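Side-chain contacts in N-acetylneuraminate epimerase (PDB 2UVK), which speeds the interconversion of the alpha- and beta-anomers of N-acetylneuraminate (sialic acid) in the periplasm of Escherichia coli: residues Gly246-Ser251 with Leu255-Gly260; Asp20-Gly25 with Ser318-Gly323. All coordinates share one frame; numbering follows the deposited sequence.

How the contacts relate
Contact 1 and contact 2 lie in three consecutive blades of a kelch beta-propeller, with centres about 13 Å apart. Contact 1 pairs two neighbouring strands inside the blade built from residues 247-302; contact 2 joins the blade of 14-47 to that of 311-348, across what is probably the junction that closes the ring. Along the chain, contact 1 is nested between the two segments of contact 2. Strand 318-322 links them physically: its Leu-320 and Ile-322 serve contact 2, while Leu-319 packs against contact 1, with Leu-319 CD2 lying 3.6 Å from Ile-256 CG2. The hairpin and the junction between first and last blades thus lie against opposite faces of strand 318-322.

Contact 1: Gly246-Ser251 with Leu255-Gly260; sequences GFAGIS and LIFAGG
Gly-249 and Ile-256 exchange two backbone hydrogen bonds, as do Phe-247 and Ala-258, the doubly bonded pairs of an antiparallel hairpin. The bond from Ile-256 N to Gly-249 O is 2.7 Å long and nearly straight, at 173° about the hydrogen; its return, Gly-249 N to Ile-256 O, measures 2.9 Å and lies in the carbonyl plane. At the other pair, Phe-247 N approaches Ala-258 O at 2.8 Å with a C=O...N angle of 165°. The same carbonyl oxygen also meets the edge of the Phe-247 ring, in its plane.

Between these pairs, Ala-248 and Phe-257 form a non-hydrogen-bonded pair. With CG anti to the backbone N (chi1 -177°), the Phe-257 ring is turned toward the partner strand, its CD1-CE1 side nearest: CD1 reaches Phe-247 O at 3.3 Å, and CE1 lies 3.9 Å from Gly-246 CA, where a beta carbon would collide with the ring. The CB of Ala-248 sits at the ring's edge. Replacing Phe-257 by an alanine would probably open a gap beside Gly-246 and Ala-248 and strip Ala-195 and Val-243 of an apolar neighbour.

Further along this face, the side chains of Ile-250 and Leu-255 cross obliquely, CD1 of Ile-250 lying 3.9 Å from CD2 of Leu-255. On the reverse side, Ile-256 CD1 presses on Ser-251 CB at 3.4 Å, tighter than usual for two carbons, while Ser-251 OG bonds to Asn-317 O and Val-340 N of the following blade.

Four backbone bonds thus join the two strands, Leu-255 and Phe-257 continue the sheet to strand 284-293, and the side chains on the two faces meet the neighbouring blades: Ala-248 and Phe-257 against strand 195-199, Ile-256 and Ala-258 against strand 335-341, as expected in a propeller.

Contact 2: Asp20-Gly25 with Ser318-Gly323; sequences DTVYIG and SLLIIG
Val-22 opens the contact, using both of its methyl groups. Its CG1, set anti to the backbone N (chi1 170°), meets Ile-322 CD1 tip to tip at 3.8 Å. The second branch, CG2, is directed to the end of Leu-320, where it lies 4.2 Å from CD2. A single valine thus spans two side chains that are two residues apart on the partner strand.

Next in sequence, Tyr-23 points to the reverse side of its own sheet, where its ring meets that of Phe-63 in the following blade. This alternation brings Ile-24 back to the interface. Its CG1 takes the position between the backbone N and the carbonyl carbon (chi1 60°), which leaves CG2 beside the backbone N and 4.1 Å from Ile-322 CD1. That one delta methyl therefore touches both Val-22 and Ile-24, resting against the two methyl groups from the partner side.

The evidence for face-to-face packing, as opposed to strand pairing, is geometric. No hydrogen bond joins the segments, their axes approach to 10.6 Å at an angle of 34°, and the closest alpha carbons, Ile-24 CA and Ile-322 CA, remain 8.7 Å apart. Across the segments the contacts are between methyl groups.

In the propeller, strands 21-25 and 318-322 are the second strands of the first and last four-stranded blades. Leu-313 on strand 311-315 touches both Val-22 and Ile-322, at what is probably the junction where these two blades close the ring; Leu-337, on strand 335-341, flanks Leu-320 within its own sheet.

Contact 1: Gly246-Ser251 with Leu255-Gly260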
ATOM      1  N   GLY B 246      23.003   0.701   6.729  1.00 12.44           N
ATOM      2  CA  GLY B 246      23.929   1.186   7.740  1.00 13.50           C
ATOM      3  C   GLY B 246      23.499   0.863   9.169  1.00 13.97           C
ATOM      4  O   GLY B 246      22.365   0.457   9.426  1.00 13.94           O
ATOM      5  N   PHE B 247      24.435   1.083  10.095  1.00 15.53           N
ATOM      6  CA  PHE B 247      24.252   0.847  11.530  1.00 16.40           C
ATOM      7  C   PHE B 247      24.119   2.165  12.276  1.00 16.91           C
ATOM      8  O   PHE B 247      24.748   3.168  11.908  1.00 17.30           O
ATOM      9  CB  PHE B 247      25.457   0.096  12.082  1.00 16.62           C
ATOM     10  CG  PHE B 247      25.689  -1.235  11.427  1.00 16.18           C
ATOM     11  CD1 PHE B 247      25.153  -2.396  11.972  1.00 16.33           C
ATOM     12  CD2 PHE B 247      26.469  -1.328  10.285  1.00 16.69           C
ATOM     13  CE1 PHE B 247      25.370  -3.603  11.366  1.00 16.55           C
ATOM     14  CE2 PHE B 247      26.657  -2.547   9.679  1.00 15.81           C
ATOM     15  CZ  PHE B 247      26.132  -3.675  10.241  1.00 15.87           C
ATOM     16  N   ALA B 248      23.337   2.165  13.353  1.00 17.42           N
ATOM     17  CA  ALA B 248      23.127   3.445  14.057  1.00 17.92           C
ATOM     18  C   ALA B 248      22.698   3.278  15.488  1.00 18.66           C
ATOM     19  O   ALA B 248      22.049   2.303  15.851  1.00 18.94           O
ATOM     20  CB  ALA B 248      22.137   4.304  13.304  1.00 18.26           C
ATOM     21  N   GLY B 249      23.148   4.212  16.324  1.00 20.22           N
ATOM     22  CA  GLY B 249      22.779   4.216  17.710  1.00 21.56           C
ATOM     23  C   GLY B 249      23.111   5.562  18.310  1.00 23.69           C
ATOM     24  O   GLY B 249      23.499   6.500  17.621  1.00 22.91           O
ATOM     25  N   ILE B 250      22.910   5.666  19.606  1.00 26.28           N
ATOM     26  CA  ILE B 250      23.126   6.943  20.255  1.00 28.54           C
ATOM     27  C   ILE B 250      24.129   6.666  21.340  1.00 29.71           C
ATOM     28  O   ILE B 250      24.097   5.606  21.962  1.00 29.51           O
ATOM     29  CB  ILE B 250      21.781   7.561  20.742  1.00 28.65           C
ATOM     30  CG1 ILE B 250      21.986   8.994  21.241  1.00 30.05           C
ATOM     31  CG2 ILE B 250      21.106   6.665  21.772  1.00 29.51           C
ATOM     32  CD1 ILE B 250      20.770   9.882  21.011  1.00 29.39           C
ATOM     33  N   SER B 251      25.062   7.595  21.515  1.00 31.89           N
ATOM     34  CA  SER B 251      26.101   7.454  22.522  1.00 33.65           C
ATOM     35  C   SER B 251      26.190   8.782  23.235  1.00 34.62           C
ATOM     36  O   SER B 251      26.675   9.766  22.674  1.00 35.32           O
ATOM     37  CB  SER B 251      27.435   7.082  21.883  1.00 34.00           C
ATOM     38  OG  SER B 251      28.381   6.680  22.854  1.00 35.17           O
ATOM     39  N   LEU B 255      24.440  11.054  17.871  1.00 26.07           N
ATOM     40  CA  LEU B 255      24.109   9.845  17.067  1.00 25.01           C
ATOM     41  C   LEU B 255      25.378   9.245  16.449  1.00 23.45           C
ATOM     42  O   LEU B 255      26.248   9.976  15.989  1.00 23.76           O
ATOM     43  CB  LEU B 255      23.122  10.142  15.936  1.00 26.00           C
ATOM     44  CG  LEU B 255      21.825  10.915  16.163  1.00 27.83           C
ATOM     45  CD1 LEU B 255      21.172  11.126  14.800  1.00 30.06           C
ATOM     46  CD2 LEU B 255      20.884  10.209  17.109  1.00 29.38           C
ATOM     47  N   ILE B 256      25.468   7.914  16.442  1.00 21.15           N
ATOM     48  CA  ILE B 256      26.523   7.184  15.738  1.00 19.35           C
ATOM     49  C   ILE B 256      25.902   6.548  14.486  1.00 19.28           C
ATOM     50  O   ILE B 256      24.893   5.849  14.606  1.00 18.70           O
ATOM     51  CB  ILE B 256      27.109   6.056  16.590  1.00 19.90           C
ATOM     52  CG1 ILE B 256      27.683   6.605  17.889  1.00 19.41           C
ATOM     53  CG2 ILE B 256      28.207   5.315  15.805  1.00 20.49           C
ATOM     54  CD1 ILE B 256      27.879   5.543  18.939  1.00 19.66           C
ATOM     55  N   PHE B 257      26.470   6.833  13.315  1.00 18.77           N
ATOM     56  CA  PHE B 257      26.059   6.173  12.035  1.00 18.25           C
ATOM     57  C   PHE B 257      27.289   5.587  11.381  1.00 17.98           C
ATOM     58  O   PHE B 257      28.243   6.302  11.080  1.00 17.70           O
ATOM     59  CB  PHE B 257      25.406   7.169  11.075  1.00 17.29           C
ATOM     60  CG  PHE B 257      24.887   6.547   9.765  1.00 18.22           C
ATOM     61  CD1 PHE B 257      23.965   5.530   9.795  1.00 16.66           C
ATOM     62  CD2 PHE B 257      25.279   7.047   8.520  1.00 16.86           C
ATOM     63  CE1 PHE B 257      23.460   4.976   8.603  1.00 16.09           C
ATOM     64  CE2 PHE B 257      24.801   6.500   7.339  1.00 18.28           C
ATOM     65  CZ  PHE B 257      23.891   5.432   7.387  1.00 15.21           C
ATOM     66  N   ALA B 258      27.253   4.275  11.146  1.00 17.70           N
ATOM     67  CA  ALA B 258      28.429   3.550  10.656  1.00 16.73           C
ATOM     68  C   ALA B 258      28.059   2.593   9.528  1.00 16.09           C
ATOM     69  O   ALA B 258      27.000   2.018   9.515  1.00 16.26           O
ATOM     70  CB  ALA B 258      29.102   2.786  11.774  1.00 16.22           C
ATOM     71  N   GLY B 259      28.983   2.450   8.591  1.00 15.98           N
ATOM     72  CA  GLY B 259      28.847   1.452   7.534  1.00 15.00           C
ATOM     73  C   GLY B 259      27.706   1.701   6.570  1.00 15.14           C
ATOM     74  O   GLY B 259      27.286   2.838   6.347  1.00 14.99           O
ATOM     75  N   GLY B 260      27.177   0.613   6.004  1.00 13.92           N
ATOM     76  CA  GLY B 260      26.219   0.697   4.933  1.00 13.68           C
ATOM     77  C   GLY B 260      26.880   0.394   3.603  1.00 14.18           C
ATOM     78  O   GLY B 260      28.102   0.334   3.509  1.00 14.62           O
TER

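Contact 2: Asp20-Gly25 with Ser318-Gly323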
ATOM      1  N   ASP B  20      19.656  -6.218  29.663  1.00 25.25           N
ATOM      2  CA  ASP B  20      21.002  -6.768  29.461  1.00 24.79           C
ATOM      3  C   ASP B  20      21.031  -8.033  28.568  1.00 23.53           C
ATOM      4  O   ASP B  20      22.105  -8.612  28.337  1.00 22.74           O
ATOM      5  CB  ASP B  20      21.656  -7.073  30.819  1.00 25.90           C
ATOM      6  CG  ASP B  20      22.166  -5.808  31.548  1.00 28.90           C
ATOM      7  OD1 ASP B  20      22.357  -4.749  30.909  1.00 32.60           O
ATOM      8  OD2 ASP B  20      22.403  -5.897  32.766  1.00 32.02           O
ATOM      9  N   THR B  21      19.863  -8.439  28.063  1.00 22.50           N
ATOM     10  CA  THR B  21      19.734  -9.675  27.271  1.00 21.70           C
ATOM     11  C   THR B  21      19.508  -9.344  25.795  1.00 19.74           C
ATOM     12  O   THR B  21      18.542  -8.674  25.448  1.00 18.89           O
ATOM     13  CB  THR B  21      18.573 -10.553  27.771  1.00 21.65           C
ATOM     14  OG1 THR B  21      18.767 -10.859  29.164  1.00 23.76           O
ATOM     15  CG2 THR B  21      18.463 -11.865  26.997  1.00 22.65           C
ATOM     16  N   VAL B  22      20.413  -9.833  24.966  1.00 18.21           N
ATOM     17  CA  VAL B  22      20.382  -9.561  23.507  1.00 17.59           C
ATOM     18  C   VAL B  22      19.714 -10.738  22.827  1.00 17.24           C
ATOM     19  O   VAL B  22      20.028 -11.882  23.134  1.00 17.05           O
ATOM     20  CB  VAL B  22      21.808  -9.424  22.923  1.00 17.79           C
ATOM     21  CG1 VAL B  22      21.772  -9.381  21.391  1.00 18.43           C
ATOM     22  CG2 VAL B  22      22.511  -8.189  23.484  1.00 17.62           C
ATOM     23  N   TYR B  23      18.811 -10.441  21.885  1.00 16.18           N
ATOM     24  CA  TYR B  23      18.134 -11.474  21.069  1.00 16.37           C
ATOM     25  C   TYR B  23      18.466 -11.225  19.607  1.00 15.48           C
ATOM     26  O   TYR B  23      18.338 -10.104  19.146  1.00 14.93           O
ATOM     27  CB  TYR B  23      16.623 -11.405  21.237  1.00 17.73           C
ATOM     28  CG  TYR B  23      16.156 -11.690  22.641  1.00 19.97           C
ATOM     29  CD1 TYR B  23      15.665 -12.927  22.997  1.00 21.26           C
ATOM     30  CD2 TYR B  23      16.186 -10.695  23.601  1.00 21.71           C
ATOM     31  CE1 TYR B  23      15.227 -13.175  24.299  1.00 21.18           C
ATOM     32  CE2 TYR B  23      15.767 -10.932  24.893  1.00 22.04           C
ATOM     33  CZ  TYR B  23      15.276 -12.159  25.235  1.00 21.99           C
ATOM     34  OH  TYR B  23      14.856 -12.384  26.538  1.00 23.21           O
ATOM     35  N   ILE B  24      18.921 -12.252  18.895  1.00 13.87           N
ATOM     36  CA  ILE B  24      19.152 -12.136  17.445  1.00 13.14           C
ATOM     37  C   ILE B  24      18.607 -13.331  16.699  1.00 12.20           C
ATOM     38  O   ILE B  24      18.536 -14.444  17.211  1.00 12.51           O
ATOM     39  CB  ILE B  24      20.627 -11.989  17.105  1.00 13.48           C
ATOM     40  CG1 ILE B  24      21.428 -13.196  17.598  1.00 14.36           C
ATOM     41  CG2 ILE B  24      21.190 -10.676  17.660  1.00 15.10           C
ATOM     42  CD1 ILE B  24      22.834 -13.252  17.107  1.00 13.08           C
ATOM     43  N   GLY B  25      18.242 -13.112  15.444  1.00 10.79           N
ATOM     44  CA  GLY B  25      17.746 -14.205  14.649  1.00 10.31           C
ATOM     45  C   GLY B  25      17.437 -13.793  13.227  1.00 10.42           C
ATOM     46  O   GLY B  25      17.584 -12.638  12.826  1.00  9.64           O
ATOM     47  N   SER B 318      26.494   2.897  24.130  1.00 24.62           N
ATOM     48  CA  SER B 318      27.311   2.681  22.950  1.00 23.58           C
ATOM     49  C   SER B 318      26.434   2.058  21.877  1.00 22.15           C
ATOM     50  O   SER B 318      25.313   1.653  22.144  1.00 22.25           O
ATOM     51  CB  SER B 318      28.451   1.717  23.266  1.00 23.82           C
ATOM     52  OG  SER B 318      29.332   2.272  24.240  1.00 25.57           O
ATOM     53  N   LEU B 319      26.970   2.004  20.663  1.00 20.26           N
ATOM     54  CA  LEU B 319      26.339   1.272  19.558  1.00 19.64           C
ATOM     55  C   LEU B 319      26.981  -0.110  19.450  1.00 18.95           C
ATOM     56  O   LEU B 319      28.179  -0.226  19.201  1.00 19.45           O
ATOM     57  CB  LEU B 319      26.505   2.042  18.266  1.00 19.29           C
ATOM     58  CG  LEU B 319      26.131   1.281  16.988  1.00 18.61           C
ATOM     59  CD1 LEU B 319      24.685   0.861  17.076  1.00 21.23           C
ATOM     60  CD2 LEU B 319      26.393   2.192  15.813  1.00 19.40           C
ATOM     61  N   LEU B 320      26.172  -1.148  19.648  1.00 18.07           N
ATOM     62  CA  LEU B 320      26.593  -2.526  19.510  1.00 17.73           C
ATOM     63  C   LEU B 320      26.172  -2.990  18.107  1.00 17.31           C
ATOM     64  O   LEU B 320      24.991  -2.931  17.780  1.00 17.90           O
ATOM     65  CB  LEU B 320      25.891  -3.370  20.577  1.00 17.86           C
ATOM     66  CG  LEU B 320      26.043  -4.889  20.531  1.00 18.53           C
ATOM     67  CD1 LEU B 320      27.507  -5.294  20.481  1.00 18.41           C
ATOM     68  CD2 LEU B 320      25.287  -5.563  21.680  1.00 19.24           C
ATOM     69  N   ILE B 321      27.143  -3.428  17.304  1.00 16.55           N
ATOM     70  CA  ILE B 321      26.881  -3.929  15.944  1.00 16.96           C
ATOM     71  C   ILE B 321      27.141  -5.421  15.945  1.00 16.54           C
ATOM     72  O   ILE B 321      28.196  -5.863  16.376  1.00 17.79           O
ATOM     73  CB  ILE B 321      27.829  -3.256  14.922  1.00 16.50           C
ATOM     74  CG1 ILE B 321      27.483  -1.777  14.768  1.00 17.93           C
ATOM     75  CG2 ILE B 321      27.855  -4.034  13.560  1.00 17.00           C
ATOM     76  CD1 ILE B 321      28.503  -0.998  13.993  1.00 18.46           C
ATOM     77  N   ILE B 322      26.187  -6.201  15.446  1.00 15.54           N
ATOM     78  CA  ILE B 322      26.315  -7.646  15.477  1.00 14.85           C
ATOM     79  C   ILE B 322      26.109  -8.171  14.047  1.00 14.92           C
ATOM     80  O   ILE B 322      25.077  -7.927  13.434  1.00 16.09           O
ATOM     81  CB  ILE B 322      25.291  -8.317  16.410  1.00 14.21           C
ATOM     82  CG1 ILE B 322      25.329  -7.695  17.825  1.00 14.02           C
ATOM     83  CG2 ILE B 322      25.564  -9.820  16.486  1.00 15.24           C
ATOM     84  CD1 ILE B 322      24.288  -8.281  18.771  1.00 15.28           C
ATOM     85  N   GLY B 323      27.103  -8.890  13.560  1.00 14.89           N
ATOM     86  CA  GLY B 323      27.038  -9.501  12.219  1.00 14.73           C
ATOM     87  C   GLY B 323      27.046  -8.480  11.099  1.00 15.26           C
ATOM     88  O   GLY B 323      27.584  -7.387  11.216  1.00 16.14           O
TER